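Local coordinates for branched-chain-amino-acid aminotransferase (Pseudomonas aeruginosa, PDB 6NST) that catalyses the pyridoxal-phosphate-dependent transfer of the amino group between leucine, isoleucine or valine and 2-oxoglutarate, a step in branched-chain amino acid biosynthesis, at the interface of chains A and B. Residues are numbered along the deposited sequence; one frame, centred on the assembly and turned at random. Chains: chain A/B, Branched-chain-amino-acid aminotransferase.

The interface of chains A and B. Residues chain A 189-191, 240, 242; chain B 151-152, 157-158, 189, 213-215.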
loop_
_atom_site.group_PDB
_atom_site.type_symbol
_atom_site.label_atom_id
_atom_site.label_comp_id
_atom_site.label_asym_id
_atom_site.label_seq_id
_atom_site.Cartn_x
_atom_site.Cartn_y
_atom_site.Cartn_z
ATOM N N GLU A 189 -0.032 -4.564 -5.652
ATOM C CA GLU A 189 -0.349 -5.445 -4.537
ATOM C C GLU A 189 0.461 -6.734 -4.549
ATOM O O GLU A 189 0.436 -7.472 -3.557
ATOM C CB GLU A 189 -1.847 -5.778 -4.535
ATOM C CG GLU A 189 -2.732 -4.635 -4.056
ATOM C CD GLU A 189 -3.990 -4.479 -4.887
ATOM O OE1 GLU A 189 -3.871 -4.275 -6.115
ATOM O OE2 GLU A 189 -5.097 -4.565 -4.315
ATOM N N GLY A 190 1.183 -7.018 -5.633
ATOM C CA GLY A 190 2.013 -8.201 -5.722
ATOM C C GLY A 190 1.437 -9.332 -6.545
ATOM O O GLY A 190 2.109 -10.357 -6.711
ATOM N N TYR A 191 0.224 -9.183 -7.063
ATOM C CA TYR A 191 -0.417 -10.212 -7.865
ATOM C C TYR A 191 -0.016 -10.080 -9.331
ATOM O O TYR A 191 0.427 -9.023 -9.787
ATOM C CB TYR A 191 -1.939 -10.134 -7.716
ATOM C CG TYR A 191 -2.401 -10.373 -6.297
ATOM C CD1 TYR A 191 -2.533 -9.319 -5.404
ATOM C CD2 TYR A 191 -2.681 -11.656 -5.842
ATOM C CE1 TYR A 191 -2.942 -9.530 -4.104
ATOM C CE2 TYR A 191 -3.096 -11.879 -4.539
ATOM C CZ TYR A 191 -3.223 -10.810 -3.677
ATOM O OH TYR A 191 -3.628 -11.013 -2.380
ATOM N N ARG A 240 -7.538 -13.279 -8.862
ATOM C CA ARG A 240 -6.195 -12.822 -8.538
ATOM C C ARG A 240 -5.240 -14.006 -8.542
ATOM O O ARG A 240 -5.507 -15.037 -7.919
ATOM C CB ARG A 240 -6.179 -12.123 -7.180
ATOM C CG ARG A 240 -7.224 -11.033 -7.040
ATOM C CD ARG A 240 -7.245 -10.476 -5.631
ATOM N NE ARG A 240 -6.443 -9.264 -5.508
ATOM C CZ ARG A 240 -6.215 -8.638 -4.358
ATOM N NH1 ARG A 240 -6.724 -9.116 -3.231
ATOM N NH2 ARG A 240 -5.477 -7.538 -4.336
ATOM N N THR A 242 -1.235 -15.310 -8.017
ATOM C CA THR A 242 0.082 -15.023 -7.473
ATOM C C THR A 242 1.162 -15.558 -8.409
ATOM O O THR A 242 0.903 -16.366 -9.305
ATOM C CB THR A 242 0.235 -15.628 -6.079
ATOM O OG1 THR A 242 0.198 -17.058 -6.176
ATOM C CG2 THR A 242 -0.891 -15.157 -5.174
ATOM N N HIS B 151 2.592 -11.407 2.690
ATOM C CA HIS B 151 2.400 -10.666 1.453
ATOM C C HIS B 151 2.725 -11.566 0.266
ATOM O O HIS B 151 3.730 -12.285 0.276
ATOM C CB HIS B 151 3.296 -9.423 1.463
ATOM C CG HIS B 151 3.062 -8.475 0.329
ATOM N ND1 HIS B 151 3.339 -8.797 -0.984
ATOM C CD2 HIS B 151 2.614 -7.197 0.315
ATOM C CE1 HIS B 151 3.052 -7.766 -1.758
ATOM N NE2 HIS B 151 2.612 -6.782 -0.993
ATOM N N VAL B 152 1.870 -11.523 -0.761
ATOM C CA VAL B 152 1.947 -12.488 -1.858
ATOM C C VAL B 152 3.204 -12.362 -2.706
ATOM O O VAL B 152 3.503 -13.274 -3.485
ATOM C CB VAL B 152 0.716 -12.380 -2.783
ATOM C CG1 VAL B 152 -0.549 -12.768 -2.032
ATOM C CG2 VAL B 152 0.602 -10.976 -3.357
ATOM N N THR B 157 2.900 -17.693 -1.010
ATOM C CA THR B 157 1.736 -18.066 -0.216
ATOM C C THR B 157 1.089 -19.364 -0.684
ATOM O O THR B 157 0.363 -19.990 0.094
ATOM C CB THR B 157 0.706 -16.935 -0.225
ATOM O OG1 THR B 157 0.220 -16.731 -1.557
ATOM C CG2 THR B 157 1.332 -15.643 0.286
ATOM N N ARG B 158 1.328 -19.786 -1.927
ATOM C CA ARG B 158 0.794 -21.067 -2.375
ATOM C C ARG B 158 1.621 -22.243 -1.875
ATOM O O ARG B 158 1.110 -23.366 -1.825
ATOM C CB ARG B 158 0.708 -21.120 -3.905
ATOM C CG ARG B 158 0.033 -19.914 -4.549
ATOM C CD ARG B 158 -1.287 -19.571 -3.877
ATOM N NE ARG B 158 -2.028 -18.558 -4.620
ATOM C CZ ARG B 158 -3.080 -17.901 -4.142
ATOM N NH1 ARG B 158 -3.510 -18.145 -2.913
ATOM N NH2 ARG B 158 -3.696 -16.996 -4.892
ATOM N N GLU B 189 -3.796 -5.690 2.755
ATOM C CA GLU B 189 -4.861 -4.763 2.400
ATOM C C GLU B 189 -5.869 -4.557 3.527
ATOM O O GLU B 189 -6.733 -3.681 3.411
ATOM C CB GLU B 189 -5.589 -5.258 1.145
ATOM C CG GLU B 189 -4.662 -5.567 -0.024
ATOM C CD GLU B 189 -5.111 -6.777 -0.827
ATOM O OE1 GLU B 189 -6.241 -7.264 -0.602
ATOM O OE2 GLU B 189 -4.329 -7.248 -1.680
ATOM N N VAL B 213 -9.131 -16.681 -2.539
ATOM C CA VAL B 213 -7.797 -17.230 -2.327
ATOM C C VAL B 213 -6.743 -16.226 -2.776
ATOM O O VAL B 213 -6.084 -16.413 -3.805
ATOM C CB VAL B 213 -7.633 -18.575 -3.055
ATOM C CG1 VAL B 213 -6.506 -19.365 -2.435
ATOM C CG2 VAL B 213 -8.932 -19.364 -3.001
ATOM N N THR B 214 -6.580 -15.155 -1.999
ATOM C CA THR B 214 -5.584 -14.129 -2.279
ATOM C C THR B 214 -4.259 -14.493 -1.621
ATOM O O THR B 214 -3.411 -15.147 -2.238
ATOM C CB THR B 214 -6.081 -12.767 -1.793
ATOM N N ALA B 215 -4.068 -14.071 -0.370
ATOM C CA ALA B 215 -2.964 -14.537 0.456
ATOM C C ALA B 215 -3.314 -15.816 1.205
ATOM O O ALA B 215 -2.683 -16.128 2.222
ATOM C CB ALA B 215 -2.539 -13.445 1.440
HETATM O O HOH W 1 2.721 -12.978 -6.401
#
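Two copies of the aminotransferase meet here through loops, with a charged cluster beside a small apolar core. A:Arg240 and B:Glu189 reach toward each other tip to tip, and the guanidinium takes the carboxylate end-on, one terminal nitrogen to each oxygen. A:Arg240 NH2 forms the shorter arm of this salt bridge, 2.9 Å from B:Glu189 OE2, which it meets from above the carboxylate plane. The other arm is longer but nearly straight: A:Arg240 NH1 lies 3.3 Å from B:Glu189 OE1, with 170° at the hydrogen, and meets the syn lone pair of that oxygen. The two planes are turned 41° apart, so the fork is twisted. A:Glu189 joins from its own chain, its OE2 3.0 Å from A:Arg240 NH2, so that one guanidinium draws together two carboxylates, carried on side chains that cross at about a right angle; its positive charge probably offsets their repulsion. Both glutamates are poorly ordered, and the cluster may be mobile.

The ring of A:Tyr191 is sandwiched. A:Arg240, bent at chi3, lays NE over one face toward the rim, while B:Val152 presses CG2 over the centre of the opposite face, 3.8 Å from the centroid of the A:Tyr191 ring, in a CH-pi contact. With CG1 anti to its carbonyl carbon (chi1 -65°), B:Val152 turns that second methyl toward CE2 and the hydroxyl end of the tyrosine and also against A:Thr242 CG2.

Backbone carbonyls are joined through water, which lies 2.7 Å from A:Gly190 O and 3.0 Å from B:Val152 O. At the far end, the poorly ordered B:Arg158 makes a weak bond from NE to A:Thr242 OG1; its NH2 donates to the carbonyl oxygen O of B:Val213, likewise poorly ordered, at 2.7 Å within chain B.

The patch ties neighbouring subunits of the deposited hexamer together and may steady these loops, although the coordinates alone do not establish this assembly as the biological one.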